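Local coordinates for protein 5-carboxyvanillate decarboxylase (Sphingomonas paucimobilis, PDB 4L6D) that probably removes a carboxyl group from 5-carboxyvanillate as a metal-dependent member of the amidohydrolase family, and is caught here with manganese and vanillic acid bound, at residues L74-Q82 and V142-Y152; E162-I173 and F218-G226. All blocks are in the same frame, centred on the assembly; numbering follows the deposited sequence.

Contact 1 (L74-Q82 and V142-Y152); sequences LSLTAPGVQ and VINSHTNDLYY. With VNL (4-hydroxy-3-methoxybenzoate), chain J.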
loop_
_atom_site.group_PDB
_atom_site.type_symbol
_atom_site.label_atom_id
_atom_site.label_comp_id
_atom_site.label_asym_id
_atom_site.label_seq_id
_atom_site.Cartn_x
_atom_site.Cartn_y
_atom_site.Cartn_z
ATOM N N LEU A 74 25.322 5.202 -5.551
ATOM C CA LEU A 74 25.234 3.835 -6.065
ATOM C C LEU A 74 24.881 2.844 -4.964
ATOM O O LEU A 74 25.291 3.008 -3.816
ATOM C CB LEU A 74 26.568 3.423 -6.692
ATOM C CG LEU A 74 27.116 4.321 -7.800
ATOM C CD1 LEU A 74 28.551 3.929 -8.155
ATOM C CD2 LEU A 74 26.237 4.243 -9.044
ATOM N N SER A 75 24.146 1.796 -5.337
ATOM C CA SER A 75 23.811 0.703 -4.425
ATOM C C SER A 75 23.839 -0.598 -5.205
ATOM O O SER A 75 23.367 -0.647 -6.346
ATOM C CB SER A 75 22.415 0.923 -3.817
ATOM O OG SER A 75 21.482 1.373 -4.798
ATOM N N LEU A 76 24.365 -1.658 -4.601
ATOM C CA LEU A 76 24.265 -2.965 -5.232
ATOM C C LEU A 76 22.790 -3.319 -5.436
ATOM O O LEU A 76 21.989 -3.279 -4.505
ATOM C CB LEU A 76 24.968 -4.030 -4.390
ATOM C CG LEU A 76 24.783 -5.454 -4.926
ATOM C CD1 LEU A 76 25.501 -5.625 -6.258
ATOM C CD2 LEU A 76 25.290 -6.495 -3.915
ATOM N N THR A 77 22.454 -3.668 -6.673
ATOM C CA THR A 77 21.068 -3.833 -7.093
ATOM C C THR A 77 20.399 -4.984 -6.355
ATOM O O THR A 77 21.055 -5.958 -5.986
ATOM C CB THR A 77 21.009 -4.052 -8.622
ATOM O OG1 THR A 77 19.650 -4.003 -9.060
ATOM C CG2 THR A 77 21.647 -5.382 -9.023
ATOM N N ALA A 78 19.096 -4.854 -6.114
ATOM C CA ALA A 78 18.334 -5.946 -5.530
ATOM C C ALA A 78 18.476 -7.180 -6.429
ATOM O O ALA A 78 18.553 -7.058 -7.654
ATOM C CB ALA A 78 16.867 -5.544 -5.408
ATOM N N PRO A 79 18.509 -8.382 -5.834
ATOM C CA PRO A 79 18.330 -8.713 -4.415
ATOM C C PRO A 79 19.610 -8.687 -3.582
ATOM O O PRO A 79 19.665 -9.324 -2.526
ATOM C CB PRO A 79 17.792 -10.144 -4.485
ATOM C CG PRO A 79 18.532 -10.727 -5.657
ATOM C CD PRO A 79 18.640 -9.596 -6.663
ATOM N N GLY A 80 20.614 -7.940 -4.025
ATOM C CA GLY A 80 21.860 -7.845 -3.285
ATOM C C GLY A 80 22.497 -9.206 -3.101
ATOM O O GLY A 80 22.587 -9.980 -4.062
ATOM N N VAL A 81 22.934 -9.492 -1.875
ATOM C CA VAL A 81 23.535 -10.779 -1.544
ATOM C C VAL A 81 22.613 -11.630 -0.686
ATOM O O VAL A 81 23.025 -12.656 -0.142
ATOM C CB VAL A 81 24.893 -10.619 -0.798
ATOM C CG1 VAL A 81 25.886 -9.833 -1.655
ATOM C CG2 VAL A 81 24.697 -9.957 0.567
ATOM N N GLN A 82 21.359 -11.208 -0.590
ATOM C CA GLN A 82 20.427 -11.806 0.360
ATOM C C GLN A 82 19.855 -13.160 -0.030
ATOM O O GLN A 82 19.298 -13.850 0.819
ATOM C CB GLN A 82 19.301 -10.825 0.670
ATOM C CG GLN A 82 19.771 -9.620 1.463
ATOM C CD GLN A 82 18.839 -8.452 1.288
ATOM O OE1 GLN A 82 19.150 -7.493 0.574
ATOM N NE2 GLN A 82 17.677 -8.526 1.934
ATOM N N VAL A 142 22.649 -0.130 2.233
ATOM C CA VAL A 142 21.459 -0.548 1.496
ATOM C C VAL A 142 21.189 -2.018 1.775
ATOM O O VAL A 142 22.115 -2.831 1.896
ATOM C CB VAL A 142 21.598 -0.297 -0.033
ATOM C CG1 VAL A 142 22.781 -1.063 -0.622
ATOM C CG2 VAL A 142 20.307 -0.658 -0.783
ATOM N N ILE A 143 19.914 -2.340 1.913
ATOM C CA ILE A 143 19.468 -3.720 2.031
ATOM C C ILE A 143 18.124 -3.814 1.298
ATOM O O ILE A 143 17.404 -2.817 1.188
ATOM C CB ILE A 143 19.375 -4.164 3.520
ATOM C CG1 ILE A 143 19.500 -5.690 3.636
ATOM C CG2 ILE A 143 18.093 -3.653 4.166
ATOM C CD1 ILE A 143 20.896 -6.229 3.236
ATOM N N ASN A 144 17.790 -4.994 0.785
ATOM C CA ASN A 144 16.594 -5.159 -0.045
ATOM C C ASN A 144 15.480 -5.904 0.663
ATOM O O ASN A 144 15.451 -7.131 0.663
ATOM C CB ASN A 144 16.961 -5.847 -1.358
ATOM C CG ASN A 144 18.131 -5.174 -2.021
ATOM O OD1 ASN A 144 17.986 -4.079 -2.576
ATOM N ND2 ASN A 144 19.315 -5.774 -1.909
ATOM N N SER A 145 14.561 -5.138 1.243
ATOM C CA SER A 145 13.508 -5.626 2.126
ATOM C C SER A 145 13.882 -6.918 2.872
ATOM O O SER A 145 14.926 -6.950 3.512
ATOM C CB SER A 145 12.167 -5.706 1.402
ATOM O OG SER A 145 11.120 -5.671 2.350
ATOM N N HIS A 146 13.082 -7.974 2.757
ATOM C CA HIS A 146 13.218 -9.141 3.627
ATOM C C HIS A 146 14.516 -9.922 3.451
ATOM O O HIS A 146 15.155 -9.864 2.408
ATOM C CB HIS A 146 12.025 -10.092 3.453
ATOM C CG HIS A 146 12.130 -11.005 2.268
ATOM N ND1 HIS A 146 12.779 -12.223 2.321
ATOM C CD2 HIS A 146 11.660 -10.884 1.003
ATOM C CE1 HIS A 146 12.698 -12.813 1.140
ATOM N NE2 HIS A 146 12.030 -12.020 0.321
ATOM N N THR A 147 14.893 -10.651 4.493
ATOM C CA THR A 147 15.915 -11.683 4.366
ATOM C C THR A 147 15.376 -12.975 4.951
ATOM O O THR A 147 14.834 -12.984 6.058
ATOM C CB THR A 147 17.230 -11.301 5.079
ATOM O OG1 THR A 147 17.708 -10.063 4.547
ATOM C CG2 THR A 147 18.301 -12.387 4.866
ATOM N N ASN A 148 15.506 -14.058 4.191
ATOM C CA ASN A 148 15.025 -15.372 4.616
ATOM C C ASN A 148 13.534 -15.367 4.955
ATOM O O ASN A 148 13.072 -16.129 5.797
ATOM C CB ASN A 148 15.861 -15.925 5.779
ATOM C CG ASN A 148 17.321 -16.109 5.409
ATOM O OD1 ASN A 148 17.649 -16.392 4.257
ATOM N ND2 ASN A 148 18.202 -15.957 6.388
ATOM N N ASP A 149 12.805 -14.485 4.278
ATOM C CA ASP A 149 11.359 -14.355 4.427
ATOM C C ASP A 149 10.955 -13.912 5.823
ATOM O O ASP A 149 9.857 -14.201 6.291
ATOM C CB ASP A 149 10.677 -15.649 4.002
ATOM C CG ASP A 149 11.046 -16.029 2.592
ATOM O OD1 ASP A 149 10.627 -15.292 1.676
ATOM O OD2 ASP A 149 11.803 -17.018 2.409
ATOM N N LEU A 150 11.864 -13.192 6.470
ATOM C CA LEU A 150 11.594 -12.549 7.747
ATOM C C LEU A 150 11.728 -11.055 7.556
ATOM O O LEU A 150 12.518 -10.591 6.728
ATOM C CB LEU A 150 12.600 -12.998 8.799
ATOM C CG LEU A 150 12.632 -14.482 9.114
ATOM C CD1 LEU A 150 13.795 -14.780 10.034
ATOM C CD2 LEU A 150 11.323 -14.903 9.740
ATOM N N TYR A 151 10.971 -10.300 8.353
ATOM C CA TYR A 151 11.008 -8.847 8.312
ATOM C C TYR A 151 11.828 -8.293 9.477
ATOM O O TYR A 151 12.198 -9.038 10.390
ATOM C CB TYR A 151 9.582 -8.294 8.280
ATOM C CG TYR A 151 8.881 -8.700 7.006
ATOM C CD1 TYR A 151 9.265 -8.152 5.788
ATOM C CD2 TYR A 151 7.862 -9.644 7.010
ATOM C CE1 TYR A 151 8.653 -8.534 4.600
ATOM C CE2 TYR A 151 7.238 -10.036 5.819
ATOM C CZ TYR A 151 7.634 -9.469 4.624
ATOM O OH TYR A 151 7.018 -9.853 3.443
ATOM N N TYR A 152 12.109 -6.991 9.441
ATOM C CA TYR A 152 13.129 -6.429 10.330
ATOM C C TYR A 152 12.625 -6.055 11.720
ATOM O O TYR A 152 13.353 -5.440 12.498
ATOM C CB TYR A 152 13.917 -5.296 9.653
ATOM C CG TYR A 152 14.715 -5.834 8.486
ATOM C CD1 TYR A 152 15.486 -6.986 8.630
ATOM C CD2 TYR A 152 14.638 -5.245 7.233
ATOM C CE1 TYR A 152 16.185 -7.516 7.562
ATOM C CE2 TYR A 152 15.348 -5.757 6.161
ATOM C CZ TYR A 152 16.109 -6.897 6.330
ATOM O OH TYR A 152 16.807 -7.435 5.267
HETATM C C1 VNL J . 13.349 -3.020 -11.421
HETATM C CO1 VNL J . 13.105 -1.666 -11.155
HETATM C CO2 VNL J . 14.268 -3.761 -10.652
HETATM C CM1 VNL J . 13.787 -1.016 -10.110
HETATM C CM2 VNL J . 14.944 -3.141 -9.604
HETATM O OM VNL J . 15.854 -3.778 -8.802
HETATM C CZ VNL J . 14.702 -1.721 -9.328
HETATM C CC VNL J . 12.637 -3.685 -12.570
HETATM C CV VNL J . 16.141 -5.176 -8.999
HETATM O O1 VNL J . 12.050 -2.994 -13.446
HETATM O O2 VNL J . 12.701 -4.934 -12.667
HETATM O O3 VNL J . 15.625 -1.108 -8.528
HETATM O O HOH W 1 19.416 -2.195 -4.064
HETATM O O HOH W 2 21.963 -4.680 -2.135
HETATM O O HOH W 3 16.650 -13.949 1.517
#
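Gln82 and Asn144 meet in a buried contact between the loop after strand 71-76 and the end of strand 140-144 with its following loop, at the metal and ligand end of the amidohydrolase (TIM-type) barrel. Strand 111-115 runs between those two strands, so no backbone-to-backbone bond joins them; side chains, water and the Asn144 backbone do, and inside the barrel Ser75 CB meets Val142 CG1. The two side-chain amide planes are nearly parallel, 14° apart. Gln82 OE1 takes two N-H groups: Asn144 N arrives in the carbonyl plane on a lone pair at 2.9 Å, while Asn144 ND2 comes in tilted from that plane. With OE1 held twice, NE2 is turned to donate to Asn144 O and to Thr147 OG1, and Ile143 CD1 packs 3.6 Å from Gln82 CD. A chi1 of -50° sets the Asn144 amide beside its own backbone N and against Ala78, close to the metal ligand His174. Two waters tie Leu76 O to this amide, one giving to OD1 and one accepting from ND2. Thr77 and Ala78 line the vanillic acid pocket; Ala78 O, the carbonyl oxygen of the cis peptide to Pro79, lies 3.3 Å from the ligand methoxy carbon CV.

Contact 2 (E162-I173 and F218-G226); sequences EAIEASGLALYI and FPRLKIVLG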
loop_
_atom_site.group_PDB
_atom_site.type_symbol
_atom_site.label_atom_id
_atom_site.label_comp_id
_atom_site.label_asym_id
_atom_site.label_seq_id
_atom_site.Cartn_x
_atom_site.Cartn_y
_atom_site.Cartn_z
ATOM N N GLU A 162 21.608 -2.692 15.804
ATOM C CA GLU A 162 22.509 -2.132 16.805
ATOM C C GLU A 162 23.747 -1.539 16.131
ATOM O O GLU A 162 24.133 -0.407 16.412
ATOM C CB GLU A 162 22.911 -3.208 17.812
ATOM C CG GLU A 162 23.826 -2.707 18.911
ATOM C CD GLU A 162 24.259 -3.827 19.822
ATOM O OE1 GLU A 162 24.667 -4.887 19.300
ATOM O OE2 GLU A 162 24.181 -3.657 21.057
ATOM N N ALA A 163 24.338 -2.292 15.207
ATOM C CA ALA A 163 25.534 -1.824 14.517
ATOM C C ALA A 163 25.229 -0.660 13.582
ATOM O O ALA A 163 26.028 0.271 13.484
ATOM C CB ALA A 163 26.204 -2.975 13.756
ATOM N N ILE A 164 24.085 -0.703 12.894
ATOM C CA ILE A 164 23.713 0.391 12.006
ATOM C C ILE A 164 23.527 1.667 12.819
ATOM O O ILE A 164 24.100 2.714 12.487
ATOM C CB ILE A 164 22.453 0.076 11.181
ATOM C CG1 ILE A 164 22.730 -1.082 10.217
ATOM C CG2 ILE A 164 21.998 1.327 10.420
ATOM C CD1 ILE A 164 21.526 -1.465 9.373
ATOM N N GLU A 165 22.750 1.584 13.900
ATOM C CA GLU A 165 22.572 2.748 14.761
ATOM C C GLU A 165 23.902 3.331 15.230
ATOM O O GLU A 165 24.117 4.541 15.146
ATOM C CB GLU A 165 21.710 2.417 15.974
ATOM C CG GLU A 165 21.326 3.661 16.734
ATOM C CD GLU A 165 20.660 3.367 18.054
ATOM O OE1 GLU A 165 21.011 2.357 18.695
ATOM O OE2 GLU A 165 19.787 4.167 18.450
ATOM N N ALA A 166 24.795 2.473 15.710
ATOM C CA ALA A 166 26.067 2.933 16.249
ATOM C C ALA A 166 26.953 3.555 15.167
ATOM O O ALA A 166 27.758 4.445 15.454
ATOM C CB ALA A 166 26.795 1.780 16.930
ATOM N N SER A 167 26.814 3.078 13.932
ATOM C CA SER A 167 27.658 3.558 12.838
ATOM C C SER A 167 27.304 4.968 12.406
ATOM O O SER A 167 28.139 5.673 11.848
ATOM C CB SER A 167 27.554 2.638 11.619
ATOM O OG SER A 167 26.304 2.809 10.956
ATOM N N GLY A 168 26.049 5.361 12.615
ATOM C CA GLY A 168 25.561 6.641 12.133
ATOM C C GLY A 168 25.152 6.635 10.662
ATOM O O GLY A 168 24.688 7.653 10.141
ATOM N N LEU A 169 25.316 5.502 9.990
ATOM C CA LEU A 169 24.923 5.382 8.577
ATOM C C LEU A 169 23.422 5.204 8.410
ATOM O O LEU A 169 22.793 4.397 9.108
ATOM C CB LEU A 169 25.629 4.193 7.918
ATOM C CG LEU A 169 27.159 4.269 7.837
ATOM C CD1 LEU A 169 27.689 3.035 7.145
ATOM C CD2 LEU A 169 27.601 5.534 7.103
ATOM N N ALA A 170 22.855 5.929 7.451
ATOM C CA ALA A 170 21.470 5.718 7.067
ATOM C C ALA A 170 21.337 4.406 6.289
ATOM O O ALA A 170 22.220 4.057 5.504
ATOM C CB ALA A 170 20.971 6.888 6.236
ATOM N N LEU A 171 20.248 3.677 6.529
ATOM C CA LEU A 171 19.977 2.440 5.797
ATOM C C LEU A 171 18.852 2.642 4.796
ATOM O O LEU A 171 17.714 2.923 5.173
ATOM C CB LEU A 171 19.596 1.320 6.765
ATOM C CG LEU A 171 19.142 0.015 6.100
ATOM C CD1 LEU A 171 20.295 -0.667 5.356
ATOM C CD2 LEU A 171 18.564 -0.926 7.143
ATOM N N TYR A 172 19.177 2.499 3.514
ATOM C CA TYR A 172 18.170 2.523 2.463
ATOM C C TYR A 172 17.573 1.129 2.392
ATOM O O TYR A 172 18.283 0.169 2.093
ATOM C CB TYR A 172 18.837 2.887 1.132
ATOM C CG TYR A 172 17.926 3.508 0.088
ATOM C CD1 TYR A 172 16.763 2.868 -0.329
ATOM C CD2 TYR A 172 18.249 4.734 -0.493
ATOM C CE1 TYR A 172 15.945 3.428 -1.299
ATOM C CE2 TYR A 172 17.445 5.308 -1.457
ATOM C CZ TYR A 172 16.289 4.656 -1.847
ATOM O OH TYR A 172 15.501 5.241 -2.802
ATOM N N ILE A 173 16.290 0.998 2.717
ATOM C CA ILE A 173 15.620 -0.289 2.535
ATOM C C ILE A 173 14.942 -0.275 1.180
ATOM O O ILE A 173 13.819 0.225 1.027
ATOM C CB ILE A 173 14.630 -0.636 3.670
ATOM C CG1 ILE A 173 15.361 -0.666 5.017
ATOM C CG2 ILE A 173 14.011 -2.000 3.403
ATOM C CD1 ILE A 173 14.446 -0.942 6.215
ATOM N N PHE A 218 16.159 1.349 19.073
ATOM C CA PHE A 218 17.261 2.014 18.372
ATOM C C PHE A 218 16.800 3.367 17.838
ATOM O O PHE A 218 16.566 3.528 16.629
ATOM C CB PHE A 218 17.772 1.156 17.209
ATOM C CG PHE A 218 18.136 -0.255 17.592
ATOM C CD1 PHE A 218 19.260 -0.522 18.358
ATOM C CD2 PHE A 218 17.364 -1.318 17.152
ATOM C CE1 PHE A 218 19.594 -1.833 18.703
ATOM C CE2 PHE A 218 17.694 -2.624 17.485
ATOM C CZ PHE A 218 18.820 -2.882 18.259
ATOM N N PRO A 219 16.644 4.344 18.742
ATOM C CA PRO A 219 16.003 5.609 18.368
ATOM C C PRO A 219 16.822 6.477 17.431
ATOM O O PRO A 219 16.258 7.404 16.865
ATOM C CB PRO A 219 15.801 6.313 19.718
ATOM C CG PRO A 219 16.861 5.732 20.612
ATOM C CD PRO A 219 16.941 4.277 20.182
ATOM N N ARG A 220 18.114 6.193 17.257
ATOM C CA ARG A 220 18.920 6.993 16.333
ATOM C C ARG A 220 19.067 6.375 14.941
ATOM O O ARG A 220 19.822 6.887 14.124
ATOM C CB ARG A 220 20.315 7.265 16.899
ATOM C CG ARG A 220 20.303 8.043 18.197
ATOM C CD ARG A 220 20.125 9.528 17.954
ATOM N NE ARG A 220 21.207 10.123 17.172
ATOM C CZ ARG A 220 22.387 10.495 17.663
ATOM N NH1 ARG A 220 22.670 10.321 18.947
ATOM N NH2 ARG A 220 23.294 11.037 16.862
ATOM N N LEU A 221 18.361 5.282 14.660
ATOM C CA LEU A 221 18.354 4.738 13.308
ATOM C C LEU A 221 17.833 5.745 12.292
ATOM O O LEU A 221 16.875 6.477 12.569
ATOM C CB LEU A 221 17.442 3.525 13.234
ATOM C CG LEU A 221 17.971 2.196 13.722
ATOM C CD1 LEU A 221 16.871 1.155 13.572
ATOM C CD2 LEU A 221 19.219 1.794 12.920
ATOM N N LYS A 222 18.449 5.777 11.112
ATOM C CA LYS A 222 17.867 6.505 9.993
ATOM C C LYS A 222 17.622 5.522 8.854
ATOM O O LYS A 222 18.538 4.823 8.412
ATOM C CB LYS A 222 18.753 7.663 9.528
ATOM C CG LYS A 222 18.133 8.533 8.422
ATOM C CD LYS A 222 16.971 9.409 8.941
ATOM C CE LYS A 222 17.494 10.626 9.697
ATOM N NZ LYS A 222 16.423 11.341 10.455
ATOM N N ILE A 223 16.372 5.466 8.419
ATOM C CA ILE A 223 15.919 4.572 7.357
ATOM C C ILE A 223 15.457 5.413 6.175
ATOM O O ILE A 223 14.796 6.441 6.353
ATOM C CB ILE A 223 14.736 3.699 7.839
ATOM C CG1 ILE A 223 15.079 2.968 9.146
ATOM C CG2 ILE A 223 14.275 2.730 6.730
ATOM C CD1 ILE A 223 16.227 1.981 9.041
ATOM N N VAL A 224 15.811 4.990 4.964
ATOM C CA VAL A 224 15.372 5.697 3.770
ATOM C C VAL A 224 14.541 4.745 2.903
ATOM O O VAL A 224 14.916 3.584 2.702
ATOM C CB VAL A 224 16.574 6.260 2.991
ATOM C CG1 VAL A 224 16.127 6.818 1.639
ATOM C CG2 VAL A 224 17.288 7.359 3.816
ATOM N N LEU A 225 13.390 5.230 2.441
ATOM C CA LEU A 225 12.519 4.457 1.556
ATOM C C LEU A 225 12.292 5.169 0.229
ATOM O O LEU A 225 11.928 6.352 0.201
ATOM C CB LEU A 225 11.163 4.228 2.224
ATOM C CG LEU A 225 11.153 3.394 3.503
ATOM C CD1 LEU A 225 9.720 3.356 4.034
ATOM C CD2 LEU A 225 11.639 1.979 3.243
ATOM N N GLY A 226 12.493 4.442 -0.865
ATOM C CA GLY A 226 12.261 4.976 -2.192
ATOM C C GLY A 226 10.792 4.959 -2.588
ATOM O O GLY A 226 9.916 4.668 -1.768
HETATM O O HOH W 4 22.434 6.019 13.428
HETATM O O HOH W 5 21.151 4.853 11.271
HETATM O O HOH W 6 12.582 1.658 -0.989
#
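Neighbouring parallel strands 171-174 and 223-225 pair here in the wall of the amidohydrolase barrel, and the end of helix 158-167 is fastened to the turn that leads into the second strand. Three backbone bonds make the ladder: Leu171 N to Lys222 O, Val224 N to Leu171 O and Ile173 N to Val224 O, the last at 2.9 Å. Beyond them, one water carries the pairing on from Ile173 O to Gly226 N, and another joins Leu169 O to Lys222 N at the opposite end.

On the face of Tyr172 and Val224, Val224 CG1 sits over the tyrosine ring in a CH-pi contact, 3.9 Å from the centroid and offset toward the rim. A chi1 of -156° swings that ring along the neighbouring strand until OH comes 3.3 Å from Gly226 CA. The hydroxyl is hydrogen-bonded to Thr270 and to the manganese ligand Glu8, making Tyr172 a second-shell residue of the metal site. On the other face Leu171 and Ile223 lie side by side, and Ile173 CD1 meets Ile223 CG2 at 3.7 Å.

At the helix, the extended Glu165 side chain reaches into the type I turn Phe218-Leu221. OE2 accepts from Arg220 N at 2.9 Å through its anti lone pair, in a fairly straight bond (163°), while OE1 meets the edge of the Phe218 ring in its plane, the carboxylate nearly perpendicular to it. Leu221 CD2 packs 3.8 Å from Ile164 CG2. Adjacent parallel strands, each entered after a helix, are what a beta/alpha barrel of the amidohydrolase type is built from.

Both contacts are largely buried and meet in one parallel sheet, where strands 140-144 and 171-174 are neighbours: Ile143 N of contact 1 lies 3.0 Å from Tyr172 O of contact 2, a probable hydrogen bond. Their chemistry follows their place. Contact 1 skips a strand, so loops at the ligand end are held by side-chain amides and bridging water. Contact 2 joins adjacent strands through backbone bonds and apolar packing, and its helix end extends to exposed residues such as Glu162 and Arg220. Each contact backs a different metal ligand: Asn144 lies beside His174 in contact 1, and Tyr172 is bonded to Glu8 in contact 2; contact 1 alone contributes residues to the vanillic acid pocket.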